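Local coordinates for endolysin B (Mycobacterium phage D29, PDB 3HC7), which cleaves the ester linkage between mycolic acids and the arabinogalactan-peptidoglycan of the mycobacterial cell wall, helping the phage lyse its host, at residues F115-G124 against P138-E149. Numbering follows the deposited sequence.
Sequences FWGNPMRQKG and PDTLGILEDRLE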
loop_
_atom_site.group_PDB
_atom_site.type_symbol
_atom_site.label_atom_id
_atom_site.label_comp_id
_atom_site.label_asym_id
_atom_site.label_seq_id
_atom_site.Cartn_x
_atom_site.Cartn_y
_atom_site.Cartn_z
ATOM N N PHE A 115 2.724 7.042 -1.536
ATOM C CA PHE A 115 2.531 5.919 -0.632
ATOM C C PHE A 115 2.749 6.360 0.811
ATOM O O PHE A 115 3.697 7.091 1.103
ATOM C CB PHE A 115 3.538 4.811 -0.935
ATOM C CG PHE A 115 3.498 4.311 -2.351
ATOM C CD1 PHE A 115 2.511 3.426 -2.763
ATOM C CD2 PHE A 115 4.463 4.708 -3.265
ATOM C CE1 PHE A 115 2.484 2.948 -4.066
ATOM C CE2 PHE A 115 4.442 4.232 -4.565
ATOM C CZ PHE A 115 3.448 3.356 -4.970
ATOM N N TRP A 116 1.870 5.924 1.708
ATOM C CA TRP A 116 2.140 6.003 3.141
ATOM C C TRP A 116 2.146 4.572 3.647
ATOM O O TRP A 116 1.297 3.780 3.236
ATOM C CB TRP A 116 1.040 6.755 3.894
ATOM C CG TRP A 116 0.754 8.180 3.483
ATOM C CD1 TRP A 116 1.364 9.316 3.954
ATOM C CD2 TRP A 116 -0.270 8.621 2.582
ATOM N NE1 TRP A 116 0.797 10.430 3.373
ATOM C CE2 TRP A 116 -0.206 10.031 2.530
ATOM C CE3 TRP A 116 -1.229 7.960 1.810
ATOM C CZ2 TRP A 116 -1.067 10.787 1.733
ATOM C CZ3 TRP A 116 -2.081 8.712 1.018
ATOM C CH2 TRP A 116 -1.992 10.111 0.985
ATOM N N GLY A 117 3.084 4.246 4.536
ATOM C CA GLY A 117 3.168 2.924 5.148
ATOM C C GLY A 117 3.113 1.764 4.161
ATOM O O GLY A 117 2.237 0.905 4.258
ATOM N N ASN A 118 4.080 1.731 3.246
ATOM C CA ASN A 118 4.055 0.872 2.056
ATOM C C ASN A 118 4.765 -0.494 2.181
ATOM O O ASN A 118 5.997 -0.567 2.220
ATOM C CB ASN A 118 4.655 1.668 0.881
ATOM C CG ASN A 118 4.536 0.947 -0.442
ATOM O OD1 ASN A 118 3.840 -0.058 -0.551
ATOM N ND2 ASN A 118 5.219 1.459 -1.461
ATOM N N PRO A 119 3.989 -1.592 2.218
ATOM C CA PRO A 119 4.612 -2.920 2.307
ATOM C C PRO A 119 5.435 -3.289 1.073
ATOM O O PRO A 119 6.183 -4.264 1.120
ATOM C CB PRO A 119 3.414 -3.862 2.454
ATOM C CG PRO A 119 2.326 -3.006 3.018
ATOM C CD PRO A 119 2.528 -1.657 2.378
ATOM N N MET A 120 5.303 -2.527 -0.010
ATOM C CA MET A 120 6.118 -2.749 -1.199
ATOM C C MET A 120 7.165 -1.665 -1.344
ATOM O O MET A 120 7.722 -1.482 -2.427
ATOM C CB MET A 120 5.262 -2.717 -2.470
ATOM C CG MET A 120 4.354 -3.910 -2.690
ATOM S SD MET A 120 3.317 -3.638 -4.153
ATOM C CE MET A 120 4.529 -3.720 -5.472
ATOM N N ARG A 121 7.419 -0.914 -0.281
ATOM C CA ARG A 121 8.338 0.214 -0.402
ATOM C C ARG A 121 9.724 -0.220 -0.890
ATOM O O ARG A 121 10.330 -1.136 -0.337
ATOM C CB ARG A 121 8.450 0.986 0.910
ATOM C CG ARG A 121 9.288 2.247 0.787
ATOM C CD ARG A 121 9.294 3.046 2.074
ATOM N NE ARG A 121 10.030 2.363 3.135
ATOM C CZ ARG A 121 11.355 2.376 3.253
ATOM N NH1 ARG A 121 12.102 3.029 2.371
ATOM N NH2 ARG A 121 11.936 1.730 4.250
ATOM N N GLN A 122 10.204 0.445 -1.937
ATOM C CA GLN A 122 11.507 0.157 -2.528
ATOM C C GLN A 122 12.610 0.349 -1.493
ATOM O O GLN A 122 12.481 1.180 -0.591
ATOM C CB GLN A 122 11.738 1.077 -3.737
ATOM C CG GLN A 122 13.177 1.147 -4.239
ATOM C CD GLN A 122 13.320 2.016 -5.476
ATOM O OE1 GLN A 122 12.428 2.062 -6.323
ATOM N NE2 GLN A 122 14.447 2.710 -5.587
ATOM N N LYS A 123 13.692 -0.415 -1.620
ATOM C CA LYS A 123 14.772 -0.358 -0.639
ATOM C C LYS A 123 15.433 1.024 -0.598
ATOM O O LYS A 123 15.870 1.545 -1.626
ATOM C CB LYS A 123 15.828 -1.426 -0.932
ATOM C CG LYS A 123 16.719 -1.743 0.266
ATOM C CD LYS A 123 18.158 -2.014 -0.151
ATOM C CE LYS A 123 18.256 -3.072 -1.241
ATOM N NZ LYS A 123 19.673 -3.272 -1.675
ATOM N N GLY A 124 15.496 1.615 0.593
ATOM C CA GLY A 124 16.187 2.877 0.787
ATOM C C GLY A 124 15.476 4.097 0.227
ATOM O O GLY A 124 16.023 5.197 0.225
ATOM N N PRO A 138 17.912 3.927 5.960
ATOM C CA PRO A 138 18.421 3.606 4.621
ATOM C C PRO A 138 18.535 2.118 4.314
ATOM O O PRO A 138 18.498 1.755 3.140
ATOM C CB PRO A 138 19.823 4.219 4.628
ATOM C CG PRO A 138 19.770 5.283 5.669
ATOM C CD PRO A 138 18.856 4.764 6.721
ATOM N N ASP A 139 18.711 1.275 5.323
ATOM C CA ASP A 139 18.862 -0.154 5.054
ATOM C C ASP A 139 17.548 -0.921 5.202
ATOM O O ASP A 139 17.543 -2.149 5.281
ATOM C CB ASP A 139 19.982 -0.779 5.905
ATOM C CG ASP A 139 19.686 -0.745 7.390
ATOM O OD1 ASP A 139 18.907 0.124 7.829
ATOM O OD2 ASP A 139 20.246 -1.590 8.124
ATOM N N THR A 140 16.436 -0.189 5.223
ATOM C CA THR A 140 15.121 -0.815 5.325
ATOM C C THR A 140 14.323 -0.747 4.026
ATOM O O THR A 140 14.562 0.107 3.160
ATOM C CB THR A 140 14.266 -0.230 6.478
ATOM O OG1 THR A 140 13.889 1.116 6.172
ATOM C CG2 THR A 140 15.030 -0.266 7.790
ATOM N N LEU A 141 13.369 -1.661 3.910
ATOM C CA LEU A 141 12.498 -1.747 2.746
ATOM C C LEU A 141 11.132 -2.297 3.137
ATOM O O LEU A 141 10.868 -2.553 4.315
ATOM C CB LEU A 141 13.118 -2.640 1.670
ATOM C CG LEU A 141 13.991 -3.812 2.119
ATOM C CD1 LEU A 141 13.350 -4.591 3.244
ATOM C CD2 LEU A 141 14.294 -4.713 0.934
ATOM N N GLY A 142 10.266 -2.473 2.143
ATOM C CA GLY A 142 8.984 -3.101 2.374
ATOM C C GLY A 142 9.171 -4.577 2.666
ATOM O O GLY A 142 10.054 -5.238 2.115
ATOM N N ILE A 143 8.330 -5.108 3.542
ATOM C CA ILE A 143 8.387 -6.524 3.860
ATOM C C ILE A 143 8.152 -7.439 2.643
ATOM O O ILE A 143 8.801 -8.484 2.517
ATOM C CB ILE A 143 7.382 -6.857 4.968
ATOM C CG1 ILE A 143 7.583 -8.291 5.449
ATOM C CG2 ILE A 143 5.961 -6.592 4.483
ATOM C CD1 ILE A 143 6.704 -8.674 6.619
ATOM N N LEU A 144 7.235 -7.057 1.751
ATOM C CA LEU A 144 6.831 -7.934 0.638
ATOM C C LEU A 144 7.957 -8.188 -0.362
ATOM O O LEU A 144 8.694 -7.277 -0.700
ATOM C CB LEU A 144 5.623 -7.356 -0.097
ATOM C CG LEU A 144 4.292 -7.321 0.652
ATOM C CD1 LEU A 144 3.267 -6.559 -0.162
ATOM C CD2 LEU A 144 3.786 -8.731 0.949
ATOM N N GLU A 145 8.076 -9.424 -0.840
ATOM C CA GLU A 145 9.140 -9.798 -1.781
ATOM C C GLU A 145 8.920 -9.200 -3.174
ATOM O O GLU A 145 9.864 -8.967 -3.919
ATOM C CB GLU A 145 9.257 -11.322 -1.887
ATOM C CG GLU A 145 9.628 -12.029 -0.591
ATOM C CD GLU A 145 9.133 -13.471 -0.548
ATOM O OE1 GLU A 145 7.915 -13.690 -0.738
ATOM O OE2 GLU A 145 9.957 -14.386 -0.315
ATOM N N ASP A 146 7.658 -8.984 -3.524
ATOM C CA ASP A 146 7.286 -8.294 -4.751
ATOM C C ASP A 146 7.175 -6.803 -4.433
ATOM O O ASP A 146 6.092 -6.297 -4.161
ATOM C CB ASP A 146 5.939 -8.832 -5.243
ATOM C CG ASP A 146 5.521 -8.250 -6.580
ATOM O OD1 ASP A 146 6.398 -7.998 -7.433
ATOM O OD2 ASP A 146 4.302 -8.076 -6.789
ATOM N N ARG A 147 8.301 -6.109 -4.437
ATOM C CA ARG A 147 8.322 -4.710 -4.031
ATOM C C ARG A 147 8.766 -3.817 -5.186
ATOM O O ARG A 147 9.246 -4.298 -6.221
ATOM C CB ARG A 147 9.233 -4.508 -2.812
ATOM C CG ARG A 147 10.706 -4.800 -3.080
ATOM C CD ARG A 147 11.587 -4.467 -1.875
ATOM N NE ARG A 147 11.259 -5.282 -0.703
ATOM C CZ ARG A 147 11.744 -6.501 -0.482
ATOM N NH1 ARG A 147 12.588 -7.039 -1.354
ATOM N NH2 ARG A 147 11.390 -7.184 0.608
ATOM N N LEU A 148 8.597 -2.513 -5.005
ATOM C CA LEU A 148 8.926 -1.566 -6.060
ATOM C C LEU A 148 10.435 -1.487 -6.250
ATOM O O LEU A 148 11.201 -1.708 -5.310
ATOM C CB LEU A 148 8.330 -0.192 -5.739
ATOM C CG LEU A 148 6.799 -0.211 -5.671
ATOM C CD1 LEU A 148 6.256 1.005 -4.959
ATOM C CD2 LEU A 148 6.196 -0.341 -7.066
ATOM N N GLU A 149 10.860 -1.199 -7.475
ATOM C CA GLU A 149 12.279 -1.069 -7.774
ATOM C C GLU A 149 12.536 0.014 -8.824
ATOM O O GLU A 149 11.673 0.301 -9.651
ATOM C CB GLU A 149 12.861 -2.413 -8.220
ATOM C CG GLU A 149 11.958 -3.216 -9.138
ATOM C CD GLU A 149 12.600 -4.514 -9.606
ATOM O OE1 GLU A 149 11.935 -5.283 -10.340
ATOM O OE2 GLU A 149 13.767 -4.765 -9.238
HETATM O O HOH W 1 13.335 -2.431 -3.787
#
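Residues 138-149 wrap around the turn and extended run that follow strand 110-116, and four backbone bonds join them: L144 N to P119 O, L148 N to M120 O (2.9 Å, 175° at the hydrogen), G142 N to R121 O (2.8 Å) and G124 N to T140 O. A type I turn, closed by R121 N to N118 O, presents the P119 and M120 carbonyls, and N118 OD1 adds an Asx turn by accepting from M120 N. G142, with no side chain, lets its CA come to 3.3 Å from P119 O. R147, bent at chi3 (63°), folds back and grips G142 O side-on with NE and NH2 (2.8 Å from NH2), while L141 CD2 lies over the centre of its guanidinium. L148 points inward: its CD1 meets F115 CZ at 3.7 Å and also touches the N118 amide, whose ND2 sits above the F115 ring and binds D160. M120 CG lies beside the backbone N (chi1 -72°), and the chain then runs between L144 CD1, which CG touches, and L148 CD2, approached by CE at 4.1 Å. R121 NH2 makes a weak bond to T140 OG1, which is also bonded to A137 O; R121 NH1 and NE are held by the carbonyls of F125 and A169. One water bridges K123 N and L148 O. P119 also packs on I86 of helix 83-96 and M188 of helix 179-189, with its side chain about 6 Å from that of the active-site S82. The contact thus fastens a long loop over the C-terminal end of strand 110-116, one strand in from the parallel sheet's edge, at the end where alpha/beta hydrolases carry their catalytic residues.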